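Local coordinates for protein binary enterotoxin of Clostridium perfringens component a (Clostridium perfringens, PDB 5WTZ) that binds NAD+ and, as the enzymatic component of a binary enterotoxin, probably transfers its ADP-ribose to actin of the host cell, at residues 326-331 / 396-400; 233-239 / 285-289. All coordinates share one frame; numbering follows the deposited sequence.

Interaction 1 of 2, residues 326-331 / 396-400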
ATOM      1  N   PHE A 326       8.788 -17.225  -0.005  1.00 19.67           N
ATOM      2  CA  PHE A 326       8.803 -16.069   0.872  1.00 22.60           C
ATOM      3  C   PHE A 326       7.393 -15.758   1.353  1.00 26.07           C
ATOM      4  O   PHE A 326       7.174 -15.429   2.526  1.00 23.62           O
ATOM      5  CB  PHE A 326       9.407 -14.865   0.147  1.00 22.35           C
ATOM      6  CG  PHE A 326       9.752 -13.724   1.045  1.00 21.43           C
ATOM      7  CD1 PHE A 326      10.993 -13.665   1.666  1.00 21.41           C
ATOM      8  CD2 PHE A 326       8.847 -12.695   1.264  1.00 21.15           C
ATOM      9  CE1 PHE A 326      11.322 -12.610   2.500  1.00 16.64           C
ATOM     10  CE2 PHE A 326       9.169 -11.632   2.101  1.00 19.65           C
ATOM     11  CZ  PHE A 326      10.411 -11.583   2.712  1.00 15.38           C
ATOM     12  N   LYS A 327       6.435 -15.869   0.436  1.00 23.38           N
ATOM     13  CA  LYS A 327       5.042 -15.606   0.768  1.00 19.55           C
ATOM     14  C   LYS A 327       4.541 -16.638   1.761  1.00 22.24           C
ATOM     15  O   LYS A 327       3.865 -16.289   2.735  1.00 24.52           O
ATOM     16  CB  LYS A 327       4.170 -15.589  -0.489  1.00 22.99           C
ATOM     17  CG  LYS A 327       4.430 -14.392  -1.395  1.00 20.77           C
ATOM     18  CD  LYS A 327       3.445 -14.372  -2.550  1.00 29.18           C
ATOM     19  CE  LYS A 327       3.562 -13.091  -3.355  1.00 33.42           C
ATOM     20  NZ  LYS A 327       2.314 -12.843  -4.120  1.00 37.46           N
ATOM     21  N   GLU A 328       4.886 -17.903   1.529  1.00 18.91           N
ATOM     22  CA  GLU A 328       4.468 -18.982   2.409  1.00 24.44           C
ATOM     23  C   GLU A 328       5.061 -18.818   3.814  1.00 19.27           C
ATOM     24  O   GLU A 328       4.397 -19.078   4.820  1.00 25.75           O
ATOM     25  CB  GLU A 328       4.872 -20.332   1.819  1.00 26.49           C
ATOM     26  CG  GLU A 328       3.787 -20.995   0.984  1.00 44.88           C
ATOM     27  CD  GLU A 328       2.673 -21.581   1.837  1.00 54.72           C
ATOM     28  OE1 GLU A 328       2.952 -22.023   2.978  1.00 53.27           O
ATOM     29  OE2 GLU A 328       1.518 -21.601   1.362  1.00 63.99           O
ATOM     30  N   LYS A 329       6.305 -18.362   3.878  1.00 23.95           N
ATOM     31  CA  LYS A 329       6.987 -18.223   5.157  1.00 27.61           C
ATOM     32  C   LYS A 329       6.448 -17.051   5.979  1.00 25.70           C
ATOM     33  O   LYS A 329       6.312 -17.168   7.198  1.00 20.45           O
ATOM     34  CB  LYS A 329       8.494 -18.063   4.927  1.00 29.15           C
ATOM     35  CG  LYS A 329       9.355 -18.065   6.186  1.00 28.40           C
ATOM     36  CD  LYS A 329      10.820 -18.191   5.800  1.00 30.78           C
ATOM     37  CE  LYS A 329      11.748 -17.976   6.983  1.00 39.08           C
ATOM     38  NZ  LYS A 329      11.514 -18.950   8.088  1.00 46.83           N
ATOM     39  N   TRP A 330       6.103 -15.941   5.324  1.00 24.46           N
ATOM     40  CA  TRP A 330       5.880 -14.687   6.057  1.00 19.61           C
ATOM     41  C   TRP A 330       4.459 -14.110   6.044  1.00 16.74           C
ATOM     42  O   TRP A 330       4.123 -13.343   6.941  1.00 21.50           O
ATOM     43  CB  TRP A 330       6.848 -13.609   5.550  1.00 18.51           C
ATOM     44  CG  TRP A 330       8.300 -13.972   5.773  1.00 19.85           C
ATOM     45  CD1 TRP A 330       9.231 -14.290   4.813  1.00 18.88           C
ATOM     46  CD2 TRP A 330       8.974 -14.092   7.035  1.00 21.72           C
ATOM     47  NE1 TRP A 330      10.430 -14.594   5.403  1.00 21.53           N
ATOM     48  CE2 TRP A 330      10.301 -14.487   6.765  1.00 21.25           C
ATOM     49  CE3 TRP A 330       8.582 -13.919   8.366  1.00 19.00           C
ATOM     50  CZ2 TRP A 330      11.241 -14.692   7.775  1.00 22.06           C
ATOM     51  CZ3 TRP A 330       9.521 -14.125   9.371  1.00 24.18           C
ATOM     52  CH2 TRP A 330      10.835 -14.498   9.067  1.00 26.29           C
ATOM     53  N   LEU A 331       3.639 -14.430   5.044  1.00 22.12           N
ATOM     54  CA  LEU A 331       2.269 -13.900   5.028  1.00 20.83           C
ATOM     55  C   LEU A 331       1.534 -14.211   6.335  1.00 18.87           C
ATOM     56  O   LEU A 331       1.538 -15.347   6.811  1.00 17.62           O
ATOM     57  CB  LEU A 331       1.463 -14.463   3.846  1.00 18.46           C
ATOM     58  CG  LEU A 331       1.664 -13.781   2.485  1.00 27.07           C
ATOM     59  CD1 LEU A 331       0.741 -14.416   1.446  1.00 18.91           C
ATOM     60  CD2 LEU A 331       1.405 -12.300   2.583  1.00 25.04           C
ATOM     61  N   ASP A 396       0.970  -8.268   6.009  1.00 15.78           N
ATOM     62  CA  ASP A 396      -0.380  -8.225   5.460  1.00 14.21           C
ATOM     63  C   ASP A 396      -0.412  -8.649   3.989  1.00 18.20           C
ATOM     64  O   ASP A 396      -1.344  -9.321   3.542  1.00 17.14           O
ATOM     65  CB  ASP A 396      -0.962  -6.809   5.582  1.00 15.99           C
ATOM     66  CG  ASP A 396      -1.037  -6.316   7.004  1.00 17.18           C
ATOM     67  OD1 ASP A 396      -1.412  -7.105   7.906  1.00 20.27           O
ATOM     68  OD2 ASP A 396      -0.741  -5.113   7.209  1.00 17.81           O
ATOM     69  N   ASN A 397       0.596  -8.223   3.228  1.00 18.27           N
ATOM     70  CA  ASN A 397       0.697  -8.656   1.839  1.00 23.38           C
ATOM     71  C   ASN A 397       2.124  -8.593   1.323  1.00 19.98           C
ATOM     72  O   ASN A 397       2.994  -7.899   1.880  1.00 18.40           O
ATOM     73  CB  ASN A 397      -0.211  -7.813   0.934  1.00 16.18           C
ATOM     74  CG  ASN A 397      -0.795  -8.615  -0.228  1.00 21.69           C
ATOM     75  OD1 ASN A 397      -0.420  -9.765  -0.475  1.00 25.15           O
ATOM     76  ND2 ASN A 397      -1.716  -8.004  -0.945  1.00 27.44           N
ATOM     77  N   ILE A 398       2.342  -9.321   0.235  1.00 22.68           N
ATOM     78  CA  ILE A 398       3.629  -9.353  -0.428  1.00 21.68           C
ATOM     79  C   ILE A 398       3.361  -9.247  -1.917  1.00 22.98           C
ATOM     80  O   ILE A 398       2.642 -10.075  -2.485  1.00 21.68           O
ATOM     81  CB  ILE A 398       4.403 -10.636  -0.083  1.00 22.01           C
ATOM     82  CG1 ILE A 398       4.806 -10.620   1.397  1.00 23.02           C
ATOM     83  CG2 ILE A 398       5.624 -10.792  -0.986  1.00 24.74           C
ATOM     84  CD1 ILE A 398       5.334 -11.927   1.910  1.00 23.11           C
ATOM     85  N   THR A 399       3.890  -8.201  -2.542  1.00 19.48           N
ATOM     86  CA  THR A 399       3.589  -7.927  -3.936  1.00 18.35           C
ATOM     87  C   THR A 399       4.876  -7.749  -4.743  1.00 22.36           C
ATOM     88  O   THR A 399       5.658  -6.826  -4.501  1.00 20.41           O
ATOM     89  CB  THR A 399       2.710  -6.675  -4.084  1.00 18.75           C
ATOM     90  OG1 THR A 399       1.484  -6.856  -3.365  1.00 23.90           O
ATOM     91  CG2 THR A 399       2.395  -6.416  -5.539  1.00 22.50           C
ATOM     92  N   GLU A 400       5.107  -8.635  -5.699  1.00 18.38           N
ATOM     93  CA  GLU A 400       6.328  -8.542  -6.490  1.00 24.22           C
ATOM     94  C   GLU A 400       6.210  -7.498  -7.598  1.00 24.97           C
ATOM     95  O   GLU A 400       5.140  -7.313  -8.179  1.00 24.16           O
ATOM     96  CB  GLU A 400       6.679  -9.906  -7.082  1.00 33.23           C
ATOM     97  CG  GLU A 400       5.587 -10.472  -7.968  1.00 44.83           C
ATOM     98  CD  GLU A 400       5.956 -11.808  -8.579  1.00 60.94           C
ATOM     99  OE1 GLU A 400       6.968 -11.861  -9.314  1.00 61.19           O
ATOM    100  OE2 GLU A 400       5.231 -12.799  -8.328  1.00 61.31           O
TER
HETATM  101  O   HOH W   1       2.922 -10.747  -6.216  1.00 27.97           O
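Helix 320-330 packs on strand 391-403, an inner strand of the NAD-binding ADP-ribosyltransferase sheet, through Ile398, whose side chain enters a pocket made by Phe326, Lys327 and Leu331. Helix and strand run almost antiparallel (169°), their local axes 9.2 Å apart.

Ile398 divides its branches. With CG1 beside its backbone N (chi1 -68°) and the chain extended beyond it, CD1 reaches the Phe326 ring, coming at it obliquely, 3.7 Å from CD2. CG2 turns instead to the lysine, 3.8 Å from Lys327 CG. On the third side Leu331, the first residue past the helix, lays CD2 4.0 Å from Ile398 CG1 and also against the strand backbone at Asn397 CA. The Phe326 ring has a further neighbour: CD1 of the Trp330 indole sits over its centre, 3.4 Å above the plane. Phe306 and, from strand 411-420, Leu414 and Ile416 also meet this phenyl group.

Lys327 stretches past Ile398 in the opposite direction, its aliphatic part against the isoleucine and its ammonium at the strand backbone. NZ makes a weak hydrogen bond to Ile398 O (3.2 Å) and gives a second one to a water at 3.0 Å, which in turn accepts from Glu400 N. The Glu400 carboxylate, OE2 5.1 Å from Lys327 NZ, does not touch it. Asn397 bends its own OD1 back to Ile398 N, the donor standing above the carbonyl plane.

The chemistry is therefore mostly apolar, with one long lysine used at both ends: its methylenes cover the buried isoleucine, while its charge links helix and strand by a weak direct bond and by a water bridge, and probably gains a little from the nearby carboxylate.

Interaction 2 of 2, residues 233-239 / 285-289; sequences PWLKELT and ALKKR
Trp234 sends its indole from the last part of helix 220-237 to the place where helix 272-286 stops, and there NE1 donates to Ala285 O at 3.0 Å. The bond is nearly straight (169°) and lies in the ring plane, but the nitrogen stands above the plane of the carbonyl. Lys288 N reaches the same oxygen from the opposite face, so two donors grip it. Setting CG anti to the backbone N (chi1 169°) turns the indole toward the other segment; Leu238 CD2 then lies 3.6 Å above one face, toward the rim, and also meets Ala285 CB at 3.9 Å.

Arg289 extends fully through its first two torsions, passing CB by Trp234 CD1 at 3.8 Å, then bends at chi3. That bend lays one guanidinium face against the Pro233 ring, with NH2 3.5 Å from Pro233 CB, and leaves the guanidinium steeply inclined to the indole (78°). A water in the guanidinium plane accepts from Arg289 NE at 2.6 Å and donates to Glu237 OE2, although the Glu237 side chain is poorly ordered. Lys288 brings CB obliquely to the indole, 4.0 Å from Trp234 CD1, and its ammonium is paired with Glu242 in a salt bridge, though the exact placing of NZ is doubtful.

The contact thus joins the C-terminal parts of two helices of the NAD-binding domain. Helix 240-263 lies beside both, touching Leu238 through Leu243 and Ala285 through Glu242, while Ala371 of strand 370-372 meets both Trp234 and Leu286.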
ATOM      1  N   PRO A 233       7.311  21.111  16.894  1.00 33.89           N
ATOM      2  CA  PRO A 233       7.287  21.285  18.351  1.00 37.36           C
ATOM      3  C   PRO A 233       8.027  20.164  19.091  1.00 44.52           C
ATOM      4  O   PRO A 233       8.601  20.421  20.150  1.00 45.46           O
ATOM      5  CB  PRO A 233       5.792  21.259  18.695  1.00 32.59           C
ATOM      6  CG  PRO A 233       5.077  21.477  17.387  1.00 37.47           C
ATOM      7  CD  PRO A 233       5.959  20.855  16.360  1.00 36.16           C
ATOM      8  N   TRP A 234       8.009  18.952  18.536  1.00 39.00           N
ATOM      9  CA  TRP A 234       8.721  17.813  19.118  1.00 33.70           C
ATOM     10  C   TRP A 234      10.211  18.109  19.264  1.00 35.85           C
ATOM     11  O   TRP A 234      10.797  17.905  20.330  1.00 35.53           O
ATOM     12  CB  TRP A 234       8.511  16.561  18.261  1.00 21.37           C
ATOM     13  CG  TRP A 234       9.394  15.387  18.618  1.00 24.05           C
ATOM     14  CD1 TRP A 234       9.173  14.453  19.599  1.00 25.78           C
ATOM     15  CD2 TRP A 234      10.604  14.989  17.960  1.00 24.37           C
ATOM     16  NE1 TRP A 234      10.176  13.510  19.598  1.00 20.07           N
ATOM     17  CE2 TRP A 234      11.077  13.826  18.615  1.00 20.11           C
ATOM     18  CE3 TRP A 234      11.346  15.514  16.896  1.00 24.88           C
ATOM     19  CZ2 TRP A 234      12.252  13.177  18.235  1.00 17.61           C
ATOM     20  CZ3 TRP A 234      12.510  14.867  16.520  1.00 25.49           C
ATOM     21  CH2 TRP A 234      12.952  13.712  17.190  1.00 24.49           C
ATOM     22  N   LEU A 235      10.811  18.595  18.184  1.00 33.69           N
ATOM     23  CA  LEU A 235      12.229  18.915  18.156  1.00 39.02           C
ATOM     24  C   LEU A 235      12.599  19.914  19.252  1.00 46.37           C
ATOM     25  O   LEU A 235      13.676  19.828  19.830  1.00 46.71           O
ATOM     26  CB  LEU A 235      12.621  19.470  16.784  1.00 41.98           C
ATOM     27  CG  LEU A 235      14.102  19.810  16.592  1.00 42.94           C
ATOM     28  CD1 LEU A 235      14.939  18.536  16.589  1.00 39.68           C
ATOM     29  CD2 LEU A 235      14.322  20.621  15.326  1.00 41.98           C
ATOM     30  N   LYS A 236      11.693  20.845  19.542  1.00 50.78           N
ATOM     31  CA  LYS A 236      11.897  21.826  20.609  1.00 54.33           C
ATOM     32  C   LYS A 236      12.036  21.193  21.985  1.00 56.26           C
ATOM     33  O   LYS A 236      12.894  21.585  22.778  1.00 66.93           O
ATOM     34  CB  LYS A 236      10.738  22.826  20.651  1.00 60.94           C
ATOM     35  CG  LYS A 236      11.054  24.172  20.029  1.00 70.80           C
ATOM     36  CD  LYS A 236       9.882  25.132  20.156  1.00 73.85           C
ATOM     37  CE  LYS A 236       9.622  25.841  18.841  1.00 77.30           C
ATOM     38  NZ  LYS A 236      10.884  26.189  18.134  1.00 79.44           N
ATOM     39  N   GLU A 237      11.175  20.228  22.275  1.00 48.21           N
ATOM     40  CA  GLU A 237      11.115  19.627  23.597  1.00 51.86           C
ATOM     41  C   GLU A 237      12.241  18.626  23.866  1.00 49.31           C
ATOM     42  O   GLU A 237      12.315  18.089  24.966  1.00 53.97           O
ATOM     43  CB  GLU A 237       9.775  18.917  23.800  1.00 59.78           C
ATOM     44  CG  GLU A 237       8.541  19.706  23.411  1.00 70.38           C
ATOM     45  CD  GLU A 237       7.306  19.225  24.149  1.00 80.77           C
ATOM     46  OE1 GLU A 237       7.457  18.582  25.212  1.00 86.51           O
ATOM     47  OE2 GLU A 237       6.185  19.466  23.652  1.00 82.39           O
ATOM     48  N   LEU A 238      13.095  18.348  22.881  1.00 31.82           N
ATOM     49  CA  LEU A 238      14.159  17.363  23.104  1.00 29.20           C
ATOM     50  C   LEU A 238      15.171  17.876  24.124  1.00 31.59           C
ATOM     51  O   LEU A 238      15.578  19.036  24.049  1.00 35.19           O
ATOM     52  CB  LEU A 238      14.886  17.012  21.812  1.00 29.64           C
ATOM     53  CG  LEU A 238      14.135  16.206  20.752  1.00 27.06           C
ATOM     54  CD1 LEU A 238      15.091  15.736  19.677  1.00 24.40           C
ATOM     55  CD2 LEU A 238      13.373  15.019  21.364  1.00 20.85           C
ATOM     56  N   THR A 239      15.573  17.026  25.076  1.00 24.85           N
ATOM     57  CA  THR A 239      16.715  17.361  25.927  1.00 26.06           C
ATOM     58  C   THR A 239      17.964  17.392  25.051  1.00 27.16           C
ATOM     59  O   THR A 239      17.973  16.794  23.965  1.00 25.86           O
ATOM     60  CB  THR A 239      16.935  16.363  27.087  1.00 30.40           C
ATOM     61  OG1 THR A 239      17.308  15.085  26.557  1.00 26.72           O
ATOM     62  CG2 THR A 239      15.689  16.230  27.957  1.00 30.49           C
ATOM     63  N   ALA A 285      13.138   9.880  23.654  1.00 19.04           N
ATOM     64  CA  ALA A 285      12.792  10.910  22.676  1.00 21.55           C
ATOM     65  C   ALA A 285      11.606  10.495  21.804  1.00 23.06           C
ATOM     66  O   ALA A 285      10.702  11.294  21.514  1.00 18.87           O
ATOM     67  CB  ALA A 285      13.996  11.222  21.797  1.00 21.75           C
ATOM     68  N   LEU A 286      11.604   9.235  21.384  1.00 19.20           N
ATOM     69  CA  LEU A 286      10.603   8.766  20.439  1.00 18.11           C
ATOM     70  C   LEU A 286       9.223   8.565  21.095  1.00 15.29           C
ATOM     71  O   LEU A 286       8.237   8.328  20.410  1.00 17.37           O
ATOM     72  CB  LEU A 286      11.083   7.469  19.786  1.00 15.61           C
ATOM     73  CG  LEU A 286      12.346   7.612  18.946  1.00 15.82           C
ATOM     74  CD1 LEU A 286      12.850   6.283  18.397  1.00 15.84           C
ATOM     75  CD2 LEU A 286      12.109   8.593  17.800  1.00 16.04           C
ATOM     76  N   LYS A 287       9.157   8.696  22.413  1.00 14.82           N
ATOM     77  CA  LYS A 287       7.898   8.586  23.143  1.00 18.50           C
ATOM     78  C   LYS A 287       7.271   9.958  23.394  1.00 21.18           C
ATOM     79  O   LYS A 287       6.197  10.053  23.988  1.00 18.74           O
ATOM     80  CB  LYS A 287       8.105   7.874  24.493  1.00 19.92           C
ATOM     81  CG  LYS A 287       8.542   6.413  24.383  1.00 21.45           C
ATOM     82  CD  LYS A 287       8.780   5.847  25.765  1.00 19.91           C
ATOM     83  CE  LYS A 287       8.975   4.338  25.702  1.00 21.48           C
ATOM     84  NZ  LYS A 287      10.282   3.994  25.104  1.00 25.11           N
ATOM     85  N   LYS A 288       7.933  11.023  22.950  1.00 19.27           N
ATOM     86  CA  LYS A 288       7.545  12.369  23.390  1.00 18.10           C
ATOM     87  C   LYS A 288       6.402  12.977  22.562  1.00 20.51           C
ATOM     88  O   LYS A 288       5.681  13.859  23.042  1.00 20.74           O
ATOM     89  CB  LYS A 288       8.764  13.297  23.398  1.00 18.44           C
ATOM     90  CG  LYS A 288       9.731  12.968  24.537  1.00 19.83           C
ATOM     91  CD  LYS A 288      10.924  13.889  24.605  1.00 26.55           C
ATOM     92  CE  LYS A 288      10.556  15.234  25.180  1.00 36.65           C
ATOM     93  NZ  LYS A 288      11.791  16.011  25.511  1.00 37.97           N
ATOM     94  N   ARG A 289       6.222  12.514  21.334  1.00 22.26           N
ATOM     95  CA  ARG A 289       5.063  12.941  20.569  1.00 27.80           C
ATOM     96  C   ARG A 289       4.606  11.837  19.629  1.00 21.87           C
ATOM     97  O   ARG A 289       5.185  11.648  18.560  1.00 21.27           O
ATOM     98  CB  ARG A 289       5.365  14.220  19.788  1.00 32.75           C
ATOM     99  CG  ARG A 289       4.188  14.717  18.960  1.00 43.35           C
ATOM    100  CD  ARG A 289       4.545  15.986  18.212  1.00 54.33           C
ATOM    101  NE  ARG A 289       4.296  17.196  18.995  1.00 63.84           N
ATOM    102  CZ  ARG A 289       3.306  18.054  18.758  1.00 63.98           C
ATOM    103  NH1 ARG A 289       2.469  17.847  17.751  1.00 68.43           N
ATOM    104  NH2 ARG A 289       3.158  19.124  19.525  1.00 61.39           N
TER
HETATM  105  O   HOH W   2       5.280  17.541  21.411  1.00 29.21           O

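Overall arrangement
Both contacts belong to the NAD-binding ADP-ribosyltransferase domain, yet they lie well apart: their centres are about 35 Å from each other and their nearest atoms about 21 Å. Along the chain they come in series. Interaction 2 closes first, within the helices that precede the sheet; interaction 1 follows, setting helix 320-330 on strand 391-403. Each has a side chain fairly near the bound dinucleotide, Trp330 about 10 Å and Trp234 about 12 Å away. Both contacts thus stay outside the first shell of the NAD site and belong to the fold around it, one fastening a helix to the central sheet, the other joining two helices that come before that sheet.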